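Local coordinates for adhesion G-protein coupled receptor G6 (Danio rerio, PDB 6V55) that probably acts in cell adhesion and signalling during myelination, as an adhesion G-protein coupled receptor with a large, calcium-binding, multidomain extracellular region, at residues S366-L369 / N370-Q374; E421-S424 / M425-A429. All coordinates share one frame; numbering follows the deposited sequence.

Contact 1: S366-L369 / N370-Q374. With NAG (2-acetamido-2-deoxy-beta-D-glucopyranose), chain J.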
loop_
_atom_site.group_PDB
_atom_site.type_symbol
_atom_site.label_atom_id
_atom_site.label_comp_id
_atom_site.label_asym_id
_atom_site.label_seq_id
_atom_site.Cartn_x
_atom_site.Cartn_y
_atom_site.Cartn_z
ATOM N N SER A 366 -2.142 -12.474 -42.054
ATOM C CA SER A 366 -1.454 -11.369 -41.395
ATOM C C SER A 366 -1.718 -10.018 -42.079
ATOM O O SER A 366 -1.859 -9.004 -41.387
ATOM C CB SER A 366 0.045 -11.689 -41.274
ATOM O OG SER A 366 0.805 -11.181 -42.348
ATOM N N GLN A 367 -1.912 -9.990 -43.402
ATOM C CA GLN A 367 -2.237 -8.720 -44.049
ATOM C C GLN A 367 -3.700 -8.331 -43.844
ATOM O O GLN A 367 -3.988 -7.136 -43.669
ATOM C CB GLN A 367 -1.859 -8.790 -45.530
ATOM C CG GLN A 367 -2.139 -7.572 -46.341
ATOM C CD GLN A 367 -2.389 -7.924 -47.806
ATOM O OE1 GLN A 367 -1.755 -7.372 -48.717
ATOM N NE2 GLN A 367 -3.273 -8.895 -48.036
ATOM N N TRP A 368 -4.604 -9.324 -43.775
ATOM C CA TRP A 368 -5.993 -9.102 -43.351
ATOM C C TRP A 368 -6.070 -8.614 -41.919
ATOM O O TRP A 368 -6.919 -7.773 -41.596
ATOM C CB TRP A 368 -6.801 -10.396 -43.472
ATOM C CG TRP A 368 -8.068 -10.478 -42.601
ATOM C CD1 TRP A 368 -9.266 -9.874 -42.857
ATOM C CD2 TRP A 368 -8.259 -11.218 -41.377
ATOM N NE1 TRP A 368 -10.186 -10.181 -41.877
ATOM C CE2 TRP A 368 -9.597 -11.014 -40.966
ATOM C CE3 TRP A 368 -7.437 -12.025 -40.591
ATOM C CZ2 TRP A 368 -10.123 -11.590 -39.805
ATOM C CZ3 TRP A 368 -7.969 -12.600 -39.441
ATOM C CH2 TRP A 368 -9.300 -12.379 -39.063
ATOM N N LEU A 369 -5.196 -9.146 -41.047
ATOM C CA LEU A 369 -5.141 -8.698 -39.653
ATOM C C LEU A 369 -4.686 -7.243 -39.568
ATOM O O LEU A 369 -5.344 -6.433 -38.914
ATOM C CB LEU A 369 -4.223 -9.606 -38.813
ATOM C CG LEU A 369 -4.795 -10.841 -38.081
ATOM C CD1 LEU A 369 -3.742 -11.900 -37.826
ATOM C CD2 LEU A 369 -5.489 -10.499 -36.769
ATOM N N ASN A 370 -3.598 -6.897 -40.282
ATOM C CA ASN A 370 -3.114 -5.518 -40.403
ATOM C C ASN A 370 -4.172 -4.586 -40.994
ATOM O O ASN A 370 -4.388 -3.483 -40.475
ATOM C CB ASN A 370 -1.879 -5.483 -41.303
ATOM C CG ASN A 370 -0.573 -5.550 -40.549
ATOM O OD1 ASN A 370 -0.535 -5.889 -39.378
ATOM N ND2 ASN A 370 0.520 -5.214 -41.246
ATOM N N GLN A 371 -4.866 -5.033 -42.056
ATOM C CA GLN A 371 -5.882 -4.214 -42.708
ATOM C C GLN A 371 -7.128 -4.004 -41.859
ATOM O O GLN A 371 -7.759 -2.951 -41.983
ATOM C CB GLN A 371 -6.332 -4.828 -44.037
ATOM C CG GLN A 371 -5.757 -4.187 -45.305
ATOM C CD GLN A 371 -6.178 -2.733 -45.512
ATOM O OE1 GLN A 371 -7.244 -2.290 -45.059
ATOM N NE2 GLN A 371 -5.324 -1.979 -46.197
ATOM N N THR A 372 -7.527 -4.974 -41.023
ATOM C CA THR A 372 -8.812 -4.843 -40.321
ATOM C C THR A 372 -8.741 -3.817 -39.196
ATOM O O THR A 372 -9.671 -3.019 -39.022
ATOM C CB THR A 372 -9.287 -6.196 -39.772
ATOM O OG1 THR A 372 -9.280 -7.173 -40.823
ATOM C CG2 THR A 372 -10.723 -6.099 -39.161
ATOM N N PHE A 373 -7.635 -3.797 -38.445
ATOM C CA PHE A 373 -7.501 -2.808 -37.378
ATOM C C PHE A 373 -7.322 -1.392 -37.932
ATOM O O PHE A 373 -7.814 -0.433 -37.326
ATOM C CB PHE A 373 -6.354 -3.212 -36.451
ATOM C CG PHE A 373 -6.551 -4.565 -35.822
ATOM C CD1 PHE A 373 -7.719 -4.854 -35.146
ATOM C CD2 PHE A 373 -5.569 -5.541 -35.905
ATOM C CE1 PHE A 373 -7.935 -6.092 -34.574
ATOM C CE2 PHE A 373 -5.782 -6.810 -35.369
ATOM C CZ PHE A 373 -6.961 -7.079 -34.691
ATOM N N GLN A 374 -6.710 -1.243 -39.113
ATOM C CA GLN A 374 -6.610 0.088 -39.698
ATOM C C GLN A 374 -7.904 0.547 -40.379
ATOM O O GLN A 374 -8.058 1.751 -40.603
ATOM C CB GLN A 374 -5.430 0.154 -40.667
ATOM C CG GLN A 374 -5.739 -0.345 -42.026
ATOM C CD GLN A 374 -4.910 0.319 -43.085
ATOM O OE1 GLN A 374 -4.119 -0.338 -43.769
ATOM N NE2 GLN A 374 -5.082 1.626 -43.238
HETATM C C1 NAG J . 1.898 -5.185 -40.799
HETATM C C2 NAG J . 2.841 -5.451 -42.007
HETATM C C3 NAG J . 4.317 -5.266 -41.600
HETATM C C4 NAG J . 4.543 -3.898 -40.960
HETATM C C5 NAG J . 3.617 -3.734 -39.752
HETATM C C6 NAG J . 3.736 -2.387 -39.077
HETATM C C7 NAG J . 2.390 -7.015 -43.861
HETATM C C8 NAG J . 2.183 -8.450 -44.243
HETATM N N2 NAG J . 2.621 -6.780 -42.561
HETATM O O3 NAG J . 5.168 -5.428 -42.733
HETATM O O4 NAG J . 5.900 -3.746 -40.554
HETATM O O5 NAG J . 2.245 -3.882 -40.165
HETATM O O6 NAG J . 4.553 -1.482 -39.808
HETATM O O7 NAG J . 2.354 -6.108 -44.691
#
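Ser366 O receives the backbone N-H of Asn370, with Asn370 N 2.9 Å from Ser366 O. One turn apart on the helix, the same two residues both meet one sugar: Asn370 ND2 is bonded covalently to C1 of N-acetylglucosamine, whose acetamido methyl C8 comes within 3.6 Å of Ser366 OG. A small serine suits a place beside that methyl. Asn370 OD1 accepts the backbone N-H of Val382, which helps to fix the amide that carries the sugar. Gln367 O takes the N-H of Gln371, and these two polar residues suit the exposed side of the helix. Trp368 O is gripped twice by Thr372, by its N at 2.9 Å and its OG1 at 2.6 Å, from opposite faces of the carbonyl plane. With OG1 beside its own backbone N (chi1 -52°), the threonine hydroxyl turns back to this carbonyl and also sits 3.2 Å above one face of the indole, near the rim. Leu369 runs alongside Phe373, with Leu369 CD2 4.0 Å from Phe373 CE2, and both apolar groups face the interior. Phe373 reaches Ile422, Met425 and Leu426 of helix 419-427, while Leu369 meets Val382. The arrangement is that of an amphipathic helix packed on the antiparallel sheet of a SEA domain, N-glycosylated where it borders edge strand 380-392.

Contact 2: E421-S424 / M425-A429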
loop_
_atom_site.group_PDB
_atom_site.type_symbol
_atom_site.label_atom_id
_atom_site.label_comp_id
_atom_site.label_asym_id
_atom_site.label_seq_id
_atom_site.Cartn_x
_atom_site.Cartn_y
_atom_site.Cartn_z
ATOM N N GLU A 421 -13.181 -6.303 -27.758
ATOM C CA GLU A 421 -13.389 -5.445 -28.916
ATOM C C GLU A 421 -12.493 -5.871 -30.069
ATOM O O GLU A 421 -12.885 -5.753 -31.235
ATOM C CB GLU A 421 -13.144 -3.976 -28.562
ATOM C CG GLU A 421 -13.652 -3.503 -27.172
ATOM C CD GLU A 421 -14.864 -2.570 -27.260
ATOM O OE1 GLU A 421 -15.146 -2.087 -28.391
ATOM O OE2 GLU A 421 -15.486 -2.283 -26.198
ATOM N N ILE A 422 -11.299 -6.394 -29.758
ATOM C CA ILE A 422 -10.427 -6.950 -30.794
ATOM C C ILE A 422 -11.051 -8.207 -31.397
ATOM O O ILE A 422 -11.013 -8.406 -32.623
ATOM C CB ILE A 422 -9.024 -7.231 -30.222
ATOM C CG1 ILE A 422 -8.443 -5.986 -29.556
ATOM C CG2 ILE A 422 -8.087 -7.700 -31.306
ATOM C CD1 ILE A 422 -7.111 -6.235 -28.889
ATOM N N GLU A 423 -11.669 -9.040 -30.545
ATOM C CA GLU A 423 -12.406 -10.213 -31.001
ATOM C C GLU A 423 -13.586 -9.826 -31.885
ATOM O O GLU A 423 -13.798 -10.436 -32.940
ATOM C CB GLU A 423 -12.881 -11.038 -29.805
ATOM C CG GLU A 423 -11.753 -11.614 -28.963
ATOM C CD GLU A 423 -12.246 -12.378 -27.741
ATOM O OE1 GLU A 423 -11.473 -13.198 -27.197
ATOM O OE2 GLU A 423 -13.411 -12.170 -27.336
ATOM N N SER A 424 -14.303 -8.758 -31.533
ATOM C CA SER A 424 -15.471 -8.391 -32.325
ATOM C C SER A 424 -15.132 -7.626 -33.602
ATOM O O SER A 424 -15.928 -7.671 -34.548
ATOM C CB SER A 424 -16.460 -7.584 -31.478
ATOM O OG SER A 424 -15.907 -6.337 -31.106
ATOM N N MET A 425 -13.996 -6.914 -33.673
ATOM C CA MET A 425 -13.600 -6.376 -34.979
ATOM C C MET A 425 -13.101 -7.463 -35.916
ATOM O O MET A 425 -13.213 -7.317 -37.142
ATOM C CB MET A 425 -12.527 -5.312 -34.857
ATOM C CG MET A 425 -12.970 -4.128 -34.080
ATOM S SD MET A 425 -11.543 -3.444 -33.234
ATOM C CE MET A 425 -10.604 -2.877 -34.609
ATOM N N LEU A 426 -12.556 -8.553 -35.369
ATOM C CA LEU A 426 -12.175 -9.673 -36.214
ATOM C C LEU A 426 -13.370 -10.553 -36.569
ATOM O O LEU A 426 -13.480 -10.980 -37.723
ATOM C CB LEU A 426 -11.083 -10.491 -35.538
ATOM C CG LEU A 426 -9.732 -9.790 -35.409
ATOM C CD1 LEU A 426 -8.766 -10.724 -34.758
ATOM C CD2 LEU A 426 -9.199 -9.327 -36.758
ATOM N N ARG A 427 -14.281 -10.815 -35.612
ATOM C CA ARG A 427 -15.456 -11.660 -35.868
ATOM C C ARG A 427 -16.422 -11.040 -36.871
ATOM O O ARG A 427 -17.146 -11.775 -37.562
ATOM C CB ARG A 427 -16.219 -11.940 -34.578
ATOM C CG ARG A 427 -15.664 -13.073 -33.756
ATOM C CD ARG A 427 -16.276 -13.133 -32.361
ATOM N NE ARG A 427 -15.318 -13.657 -31.395
ATOM C CZ ARG A 427 -15.477 -13.583 -30.075
ATOM N NH1 ARG A 427 -16.571 -13.008 -29.582
ATOM N NH2 ARG A 427 -14.554 -14.081 -29.244
ATOM N N SER A 428 -16.445 -9.703 -36.976
ATOM C CA SER A 428 -17.279 -9.002 -37.948
ATOM C C SER A 428 -16.594 -8.833 -39.304
ATOM O O SER A 428 -17.101 -8.099 -40.157
ATOM C CB SER A 428 -17.700 -7.637 -37.404
ATOM O OG SER A 428 -16.612 -6.731 -37.387
ATOM N N ALA A 429 -15.462 -9.492 -39.532
ATOM C CA ALA A 429 -14.895 -9.623 -40.875
ATOM C C ALA A 429 -14.315 -11.020 -41.067
ATOM O O ALA A 429 -13.091 -11.203 -41.074
ATOM C CB ALA A 429 -13.828 -8.546 -41.122
#
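Glu423 lies alongside Arg427, its CB set 3.5 Å above one face of the guanidinium, toward the rim. Glu423 OE2 meets Arg427 NH2 in a salt bridge of 2.9 Å, with carboxylate and guanidinium planes 36° apart. In both residues CG stands anti to the carbonyl carbon, which runs the two chains the same way; the glutamate is extended beyond CG (chi2 177°), and the arginine's bend at chi3 (-149°) helps bring NH2 to OE2. Both charged ends also reach strand 436-445: Glu423 OE1 accepts the N-H of Val443, and Arg427 NH2 donates to Val441 O. Long, flexible residues suit this place because each can span from helix to strand while probably offsetting the other's charge.

Along the backbone, Arg427 N bonds to Glu423 O at 2.7 Å and Leu426 N to Ile422 O at 3.2 Å. Branched apolar residues suit the buried side: Ile422 meets Phe373 of helix 361-374 and Val443 of the sheet, and Leu426 meets Trp368, Phe373 and Val441. Glu421 O accepts Met425 N and, from the same face of its plane, Ser424 OG at 3.1 Å. The Met425 chain, bent at chi2 and chi3, passes close to this carbonyl, SD 3.3 Å from Glu421 O, and its flexible thioether fits against Phe373, Trp376 and Tyr378. At the end of the helix Ser428 N still bonds to Ser424 O, 3.2 Å away, but Ser428 itself leaves helical geometry. This is the C-terminal end of an amphipathic helix, tied by an i to i+4 salt bridge and laid against the antiparallel sheet of the SEA domain.

Contacts 1 and 2 belong to the two helices of the SEA domain, 361-374 and 419-427, and their centres are about 11 Å apart. Contact 1 comes first along the chain; strands 380-392 and 399-410 then intervene before contact 2. The helices touch directly: Phe373 CZ lies 3.6 Å from Ile422 CG2, and Thr372 CG2 lies 3.4 Å from Met425 O. Just past the second helix, Ala429 O takes a weak hydrogen bond from Trp368 NE1. Residues 366-374 also meet edge strand 380-392, whereas residues 421-429 meet strand 436-445 of the same five-stranded antiparallel sheet. Helix-helix packing thus joins two elements far apart in sequence on one sheet, in the SEA domain's alpha/beta sandwich.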